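Local coordinates for toxin secretion ATP-binding protein (Vibrio parahaemolyticus RIMD 2210633, PDB 3B79) that probably couples ATP hydrolysis to export across the membrane and carries a peptidase C39-like domain, the part of the protein treated here, at its N-terminus, at residues L9-Y14 with G79-L84; A55-A60 with T118-L123; V75-D80 with L114-G119. One frame throughout, in Å; residues are numbered along the deposited sequence.

Overall arrangement
All three contacts converge on one antiparallel sheet, but at different depths. Interaction 1 lies about 3 Å from the chain centre, where helix 7-18 packs on strand 80-88 through buried side chains, Val83 against Tyr14 and Ser11, with two serine hydroxyls close by. Interaction 2, about 10 Å out, is a surface contact: edge strand 53-59 pairs with 120-126 by backbone bonds, flanked by charged groups and water. Interaction 3 is intermediate, partly buried; there the end of strand 72-76 and the loop after it grip the end of helix 110-116. Interactions 1 and 3 share Gly79 and Asp80; interactions 2 and 3 share Thr118 and Gly119, and Tyr117 OH probably bonds to Ala60 O.

Interaction 1: L9-Y14 with G79-L84; sequences LNSLIY and GDSCVL
Val83 fits against Ser11 and Tyr14, and this trio accounts for most of the 208 Å² buried between helix residues 9-14 and the strand segment 79-84. Of the two methyls, CG2 makes the backbone contact: Val83 CG2 lies 3.6 Å from Ser11 O and 3.7 Å from Ser11 CA, so the branch presses on the helix surface itself. Val83 CG1 and CG2 both touch the ring, each 3.9 Å from Tyr14 CD2, and CG1 also meets CE2; the approach to the ring is oblique. The two side chains cross at about a right angle. Tyr14 CG stands anti to its backbone N (chi1 176°), beside the carbonyl carbon, from where the ring crosses Val83.

This is the helix-on-sheet packing of the papain-like clan to which the C39 family belongs: helix 7-18 lies on one face of the antiparallel sheet. Its short segment runs only 18° from the direction of the strand, at an axial distance of 7.4 Å. Alternation along the strand sorts the side chains. Ser81 and Val83 start out toward the helix, whereas Cys82 between them points away and packs with Leu74, Leu76 and Val96.

Toward the start of the strand the contact thins out. Ser81 OG approaches Ser11 OG to 3.2 Å. The clear partner of Ser11 OG is Pro7 O, one turn back in the helix; OG sits beside the backbone N (chi1 -61°), on the side from which that carbonyl can be met. Before Ser81 the chain lies clear of the helix: Gly79 and Asp80 make no contact with residues 9-14, and Gly79 is exposed on the solvent side.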
# COMPACT_ATOMS: atom_id res chain seq x y z
N LEU A 9 -6.23 1.50 3.84
CA LEU A 9 -5.88 2.08 5.13
C LEU A 9 -4.81 1.20 5.81
O LEU A 9 -3.84 1.73 6.37
CB LEU A 9 -7.13 2.22 6.02
CG LEU A 9 -6.87 2.89 7.40
CD1 LEU A 9 -6.21 4.26 7.28
CD2 LEU A 9 -8.23 3.02 8.15
N ASN A 10 -4.97 -0.13 5.75
CA ASN A 10 -3.95 -0.99 6.33
C ASN A 10 -2.59 -0.72 5.67
O ASN A 10 -1.55 -0.63 6.34
CB ASN A 10 -4.35 -2.47 6.14
CG ASN A 10 -3.45 -3.42 6.92
OD1 ASN A 10 -2.47 -4.04 6.37
ND2 ASN A 10 -3.68 -3.49 8.20
N SER A 11 -2.60 -0.63 4.34
CA SER A 11 -1.34 -0.40 3.63
C SER A 11 -0.72 0.95 4.02
O SER A 11 0.49 1.06 4.23
CB SER A 11 -1.58 -0.45 2.11
OG SER A 11 -2.07 -1.73 1.72
N LEU A 12 -1.56 1.99 4.13
CA LEU A 12 -1.04 3.32 4.47
C LEU A 12 -0.50 3.35 5.90
O LEU A 12 0.53 3.98 6.15
CB LEU A 12 -2.18 4.34 4.34
CG LEU A 12 -1.81 5.77 4.70
CD1 LEU A 12 -0.69 6.31 3.80
CD2 LEU A 12 -3.06 6.68 4.66
N ILE A 13 -1.18 2.67 6.82
CA ILE A 13 -0.71 2.62 8.22
C ILE A 13 0.62 1.94 8.26
O ILE A 13 1.53 2.42 8.97
CB ILE A 13 -1.74 1.90 9.10
CG1 ILE A 13 -2.92 2.86 9.37
CG2 ILE A 13 -1.11 1.39 10.45
CD1 ILE A 13 -2.67 3.96 10.32
N TYR A 14 0.78 0.85 7.53
CA TYR A 14 2.09 0.16 7.51
C TYR A 14 3.17 1.14 7.04
O TYR A 14 4.22 1.26 7.68
CB TYR A 14 2.08 -1.09 6.59
CG TYR A 14 3.46 -1.69 6.54
CD1 TYR A 14 3.86 -2.63 7.47
CD2 TYR A 14 4.40 -1.23 5.61
CE1 TYR A 14 5.16 -3.12 7.45
CE2 TYR A 14 5.70 -1.69 5.61
CZ TYR A 14 6.09 -2.64 6.55
OH TYR A 14 7.43 -3.08 6.51
N GLY A 79 -10.75 -4.10 -5.68
CA GLY A 79 -10.73 -3.10 -4.60
C GLY A 79 -9.76 -3.45 -3.48
O GLY A 79 -9.88 -2.91 -2.39
N ASP A 80 -8.82 -4.35 -3.73
CA ASP A 80 -7.86 -4.75 -2.71
C ASP A 80 -6.55 -3.98 -2.92
O ASP A 80 -6.35 -3.31 -3.95
CB ASP A 80 -7.64 -6.27 -2.77
CG ASP A 80 -6.90 -6.81 -1.57
OD1 ASP A 80 -6.89 -6.23 -0.43
OD2 ASP A 80 -6.33 -7.92 -1.76
N SER A 81 -5.66 -4.10 -1.94
CA SER A 81 -4.35 -3.41 -2.01
C SER A 81 -3.40 -4.15 -1.10
O SER A 81 -3.82 -4.86 -0.16
CB SER A 81 -4.45 -1.96 -1.55
OG SER A 81 -4.66 -1.90 -0.14
N CYS A 82 -2.13 -3.93 -1.33
CA CYS A 82 -1.12 -4.41 -0.39
C CYS A 82 0.09 -3.49 -0.43
O CYS A 82 0.22 -2.64 -1.31
CB CYS A 82 -0.69 -5.86 -0.65
SG CYS A 82 0.21 -6.11 -2.21
N VAL A 83 0.96 -3.65 0.56
CA VAL A 83 2.26 -3.02 0.50
C VAL A 83 3.19 -3.97 -0.27
O VAL A 83 3.19 -5.18 -0.01
CB VAL A 83 2.87 -2.77 1.90
CG1 VAL A 83 4.20 -2.05 1.82
CG2 VAL A 83 1.87 -1.95 2.73
N LEU A 84 4.00 -3.42 -1.17
CA LEU A 84 5.11 -4.16 -1.76
C LEU A 84 6.36 -3.74 -1.00
O LEU A 84 6.78 -2.56 -1.05
CB LEU A 84 5.28 -3.80 -3.26
CG LEU A 84 6.44 -4.55 -3.93
CD1 LEU A 84 6.27 -6.09 -3.86
CD2 LEU A 84 6.56 -4.10 -5.43

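Interaction 2: A55-A60 with T118-L123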
# COMPACT_ATOMS: atom_id res chain seq x y z
N ALA A 55 1.58 10.76 -1.11
CA ALA A 55 1.32 9.57 -1.91
C ALA A 55 0.82 9.99 -3.27
O ALA A 55 -0.09 10.82 -3.39
CB ALA A 55 0.27 8.67 -1.23
N LYS A 56 1.37 9.37 -4.30
CA LYS A 56 1.01 9.74 -5.67
C LYS A 56 0.80 8.47 -6.51
O LYS A 56 1.66 7.58 -6.51
CB LYS A 56 2.15 10.54 -6.33
CG LYS A 56 1.81 10.93 -7.80
CD LYS A 56 2.88 11.84 -8.43
CE LYS A 56 3.04 11.54 -9.95
NZ LYS A 56 2.23 12.45 -10.84
N GLU A 57 -0.33 8.38 -7.22
CA GLU A 57 -0.64 7.19 -8.01
C GLU A 57 0.07 7.25 -9.35
O GLU A 57 0.10 8.30 -10.02
CB GLU A 57 -2.16 7.08 -8.23
CG GLU A 57 -2.57 5.72 -8.71
CD GLU A 57 -4.06 5.57 -8.80
OE1 GLU A 57 -4.78 6.59 -8.66
OE2 GLU A 57 -4.50 4.42 -8.97
N ASN A 58 0.62 6.12 -9.75
CA ASN A 58 1.32 5.96 -11.03
C ASN A 58 0.96 4.66 -11.69
O ASN A 58 0.51 3.75 -11.01
CB ASN A 58 2.86 5.98 -10.85
CG ASN A 58 3.42 7.29 -10.38
OD1 ASN A 58 4.29 7.32 -9.49
ND2 ASN A 58 3.05 8.35 -11.00
N ARG A 59 1.22 4.51 -12.99
CA ARG A 59 1.10 3.23 -13.66
C ARG A 59 2.47 2.68 -13.94
O ARG A 59 3.36 3.41 -14.44
CB ARG A 59 0.38 3.39 -14.99
CG ARG A 59 -1.12 3.58 -14.79
CD ARG A 59 -1.88 3.38 -16.13
NE ARG A 59 -3.36 3.29 -15.97
CZ ARG A 59 -4.17 4.34 -15.93
NH1 ARG A 59 -3.67 5.57 -16.11
NH2 ARG A 59 -5.48 4.17 -15.81
N ALA A 60 2.67 1.40 -13.65
CA ALA A 60 3.90 0.69 -14.08
C ALA A 60 3.63 -0.80 -14.03
O ALA A 60 2.88 -1.27 -13.14
CB ALA A 60 5.08 0.98 -13.13
N THR A 118 -3.02 -4.59 -10.62
CA THR A 118 -3.77 -3.89 -11.66
C THR A 118 -2.91 -3.09 -12.62
O THR A 118 -3.42 -2.63 -13.65
CB THR A 118 -4.72 -2.85 -11.03
OG1 THR A 118 -3.94 -1.86 -10.32
CG2 THR A 118 -5.75 -3.52 -10.13
N GLY A 119 -1.64 -2.85 -12.29
CA GLY A 119 -0.83 -1.92 -13.07
C GLY A 119 -0.73 -0.54 -12.47
O GLY A 119 -0.04 0.33 -13.02
N ARG A 120 -1.45 -0.29 -11.37
CA ARG A 120 -1.44 1.01 -10.70
C ARG A 120 -0.87 0.87 -9.30
O ARG A 120 -1.21 -0.10 -8.58
CB ARG A 120 -2.86 1.57 -10.62
CG ARG A 120 -3.47 1.82 -12.00
CD ARG A 120 -4.91 2.36 -11.92
NE ARG A 120 -5.90 1.49 -11.27
CZ ARG A 120 -6.48 0.39 -11.74
NH1 ARG A 120 -6.20 -0.12 -12.97
NH2 ARG A 120 -7.39 -0.19 -10.94
N TYR A 121 -0.03 1.81 -8.88
CA TYR A 121 0.54 1.77 -7.53
C TYR A 121 0.70 3.20 -7.01
O TYR A 121 0.62 4.15 -7.80
CB TYR A 121 1.92 1.03 -7.54
CG TYR A 121 3.01 1.88 -8.17
CD1 TYR A 121 3.87 2.61 -7.37
CD2 TYR A 121 3.17 1.95 -9.58
CE1 TYR A 121 4.83 3.44 -7.96
CE2 TYR A 121 4.13 2.76 -10.15
CZ TYR A 121 4.94 3.48 -9.33
OH TYR A 121 5.88 4.31 -9.91
N PHE A 122 0.92 3.34 -5.70
CA PHE A 122 1.26 4.63 -5.10
C PHE A 122 2.69 4.63 -4.66
O PHE A 122 3.16 3.73 -3.92
CB PHE A 122 0.38 4.97 -3.90
CG PHE A 122 -1.03 5.29 -4.30
CD1 PHE A 122 -1.42 6.63 -4.37
CD2 PHE A 122 -1.98 4.29 -4.55
CE1 PHE A 122 -2.71 6.96 -4.74
CE2 PHE A 122 -3.29 4.65 -4.92
CZ PHE A 122 -3.63 5.98 -5.01
N LEU A 123 3.39 5.68 -5.10
CA LEU A 123 4.70 6.07 -4.58
C LEU A 123 4.50 6.88 -3.31
O LEU A 123 3.82 7.91 -3.36
CB LEU A 123 5.39 7.00 -5.61
CG LEU A 123 6.62 7.75 -5.09
CD1 LEU A 123 7.79 6.80 -4.77
CD2 LEU A 123 7.10 8.82 -6.05
O HOH W 1 -6.70 3.02 -9.14
O HOH W 2 -4.33 0.68 -15.33
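Phe122 and Glu57 form the non-hydrogen-bonded pair at the middle of this antiparallel strand pairing, and their side chains overlap. Glu57 CB stands over one face of the Phe122 ring, displaced toward the rim and 3.9 Å from the centroid, a CH-pi contact. With CG anti to the backbone N (chi1 -165°) and the chain extended beyond it, the carboxylate carries on over the same face, near CZ and CE2 at the rim, its plane only 16° from that of the ring. Glu57 OE2 thereby reaches Arg120, which lies beside it and points the same way. The direct salt bridge from Glu57 OE2 to Arg120 NE is long, at 4.0 Å; a water to one side bridges the two, donating to OE2 at 2.6 Å and accepting from NE. A second water links Arg120 NH1 to Arg59 NE, bridging two like-charged groups whose repulsion it may ease.

On the opposite face, Tyr121 CG lies between its backbone N and carbonyl carbon (chi1 74°), and the ring reaches over the partner strand: Tyr121 CE2 is 3.5 Å from Asn58 CB and 3.6 Å from Ala60 CB. Asn58 and Tyr121 also form a hydrogen-bonded pair, with a backbone bond in each direction. At Gly119 the chain turns a corner, and Thr118 OG1 accepts from Arg120 N to close an ST turn.

Strand 53-59 is the outermost strand here. Strand 120-126 separates it from strand 72-76, whose Val75 touches Arg120 and Phe122, while helix 44-51 covers Ala55 and Phe122 through Ala48, Leu44 and Pro45.

Interaction 3: V75-D80 with L114-G119; sequences VLKGGD and LEQYTG
Lys77 reaches across to Glu115 and Gln116 at the end of helix 110-116 from the three-residue turn Lys77-Gly79 that joins strands 72-76 and 80-88 as a beta hairpin. Gly78 and Gly79 both have positive phi, and Leu76 N bonds back to Asp80 O.

Glu115 offers its backbone first. Its O receives Lys77 NZ at 2.8 Å, with a C=O...N angle of 162°; in the conformer given, Glu115 OE2 also comes within 3.4 Å of Lys77 NZ, a salt bridge that a second conformer makes less certain. The lysine chain, extended beyond CG, is long enough to span this distance. A positive group beside carbonyls at the C-terminal end of a helix would be expected to interact favourably with the helix dipole.

Gln116 comes next. Its O takes Lys77 N at 2.8 Å, and the Lys77 side chain crosses that of Gln116 at about a right angle. A water donates to both Gln116 OE1 and Lys77 O, bridging the two chains.

Tyr117 pairs with Leu76 as an antiparallel non-hydrogen-bonded pair, with the side chains diverging. CB points away from strand 72-76, though Tyr117 CD1 still passes 3.7 Å from Val75 O; the OH bonds to Ala60 O, and Gly119 N lies 3.3 Å above the ring plane over its centre.

Thr118 points back at the strand. Its CG2 rests 3.5 Å from Leu76 C, and Val75 O accepts twice from this one residue: Thr118 N approaches in the carbonyl plane at 3.1 Å, whereas Thr118 OG1, 2.8 Å from Val75 O, donates from above, 52° out of that plane.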
# COMPACT_ATOMS: atom_id res chain seq x y z
N VAL A 75 -2.23 -1.27 -6.02
CA VAL A 75 -3.66 -1.46 -6.19
C VAL A 75 -3.89 -2.80 -6.85
O VAL A 75 -3.33 -3.12 -7.91
CB VAL A 75 -4.23 -0.34 -7.08
CG1 VAL A 75 -5.72 -0.57 -7.31
CG2 VAL A 75 -3.98 1.05 -6.44
N LEU A 76 -4.71 -3.63 -6.19
CA LEU A 76 -4.94 -5.02 -6.63
C LEU A 76 -6.40 -5.12 -7.13
O LEU A 76 -7.24 -4.27 -6.84
CB LEU A 76 -4.73 -5.99 -5.46
CG LEU A 76 -3.33 -5.93 -4.83
CD1 LEU A 76 -3.29 -6.90 -3.65
CD2 LEU A 76 -2.22 -6.25 -5.82
N LYS A 77 -6.67 -6.17 -7.89
CA LYS A 77 -8.02 -6.39 -8.45
C LYS A 77 -9.05 -6.48 -7.33
O LYS A 77 -8.77 -6.93 -6.23
CB LYS A 77 -8.03 -7.68 -9.26
CG LYS A 77 -7.22 -7.61 -10.55
CD LYS A 77 -7.21 -8.99 -11.22
CE LYS A 77 -6.41 -8.90 -12.53
NZ LYS A 77 -6.22 -10.28 -13.11
N GLY A 78 -10.27 -6.04 -7.65
CA GLY A 78 -11.39 -6.21 -6.73
C GLY A 78 -11.41 -5.25 -5.55
O GLY A 78 -11.96 -5.62 -4.49
N GLY A 79 -10.75 -4.10 -5.68
CA GLY A 79 -10.73 -3.10 -4.60
C GLY A 79 -9.76 -3.45 -3.48
O GLY A 79 -9.88 -2.91 -2.39
N ASP A 80 -8.82 -4.35 -3.73
CA ASP A 80 -7.86 -4.75 -2.71
C ASP A 80 -6.55 -3.98 -2.92
O ASP A 80 -6.35 -3.31 -3.95
CB ASP A 80 -7.64 -6.27 -2.77
CG ASP A 80 -6.90 -6.81 -1.57
OD1 ASP A 80 -6.89 -6.23 -0.43
OD2 ASP A 80 -6.33 -7.92 -1.76
N LEU A 114 1.60 -11.00 -9.59
CA LEU A 114 1.39 -10.55 -10.99
C LEU A 114 -0.07 -10.72 -11.38
O LEU A 114 -0.64 -9.87 -12.05
CB LEU A 114 2.28 -11.35 -11.94
CG LEU A 114 3.76 -10.93 -11.98
CD1 LEU A 114 4.63 -12.00 -12.70
CD2 LEU A 114 3.94 -9.58 -12.68
N GLU A 115 -0.69 -11.84 -10.99
CA GLU A 115 -2.10 -12.08 -11.38
C GLU A 115 -3.10 -11.15 -10.73
O GLU A 115 -4.20 -10.98 -11.26
CB GLU A 115 -2.52 -13.55 -11.13
CG GLU A 115 -4.03 -13.89 -11.33
CD GLU A 115 -4.56 -13.81 -12.78
OE1 GLU A 115 -3.78 -13.92 -13.75
OE2 GLU A 115 -5.79 -13.64 -12.92
N GLN A 116 -2.78 -10.62 -9.55
CA GLN A 116 -3.72 -9.71 -8.90
C GLN A 116 -3.42 -8.22 -9.11
O GLN A 116 -4.25 -7.37 -8.76
CB GLN A 116 -3.87 -9.98 -7.39
CG GLN A 116 -4.30 -11.40 -7.09
CD GLN A 116 -5.61 -11.78 -7.76
OE1 GLN A 116 -6.53 -10.96 -7.86
NE2 GLN A 116 -5.66 -13.01 -8.29
N TYR A 117 -2.22 -7.89 -9.57
CA TYR A 117 -1.82 -6.49 -9.65
C TYR A 117 -2.49 -5.80 -10.84
O TYR A 117 -2.54 -6.37 -11.94
CB TYR A 117 -0.29 -6.46 -9.79
CG TYR A 117 0.27 -5.06 -10.02
CD1 TYR A 117 0.00 -4.05 -9.10
CD2 TYR A 117 1.05 -4.78 -11.13
CE1 TYR A 117 0.51 -2.77 -9.32
CE2 TYR A 117 1.57 -3.52 -11.32
CZ TYR A 117 1.31 -2.54 -10.41
OH TYR A 117 1.81 -1.26 -10.61
N THR A 118 -3.02 -4.59 -10.62
CA THR A 118 -3.77 -3.89 -11.66
C THR A 118 -2.91 -3.09 -12.62
O THR A 118 -3.42 -2.63 -13.65
CB THR A 118 -4.72 -2.85 -11.03
OG1 THR A 118 -3.94 -1.86 -10.32
CG2 THR A 118 -5.75 -3.52 -10.13
N GLY A 119 -1.64 -2.85 -12.29
CA GLY A 119 -0.83 -1.92 -13.07
C GLY A 119 -0.73 -0.54 -12.47
O GLY A 119 -0.04 0.33 -13.02
O HOH W 3 -6.76 -8.96 -5.77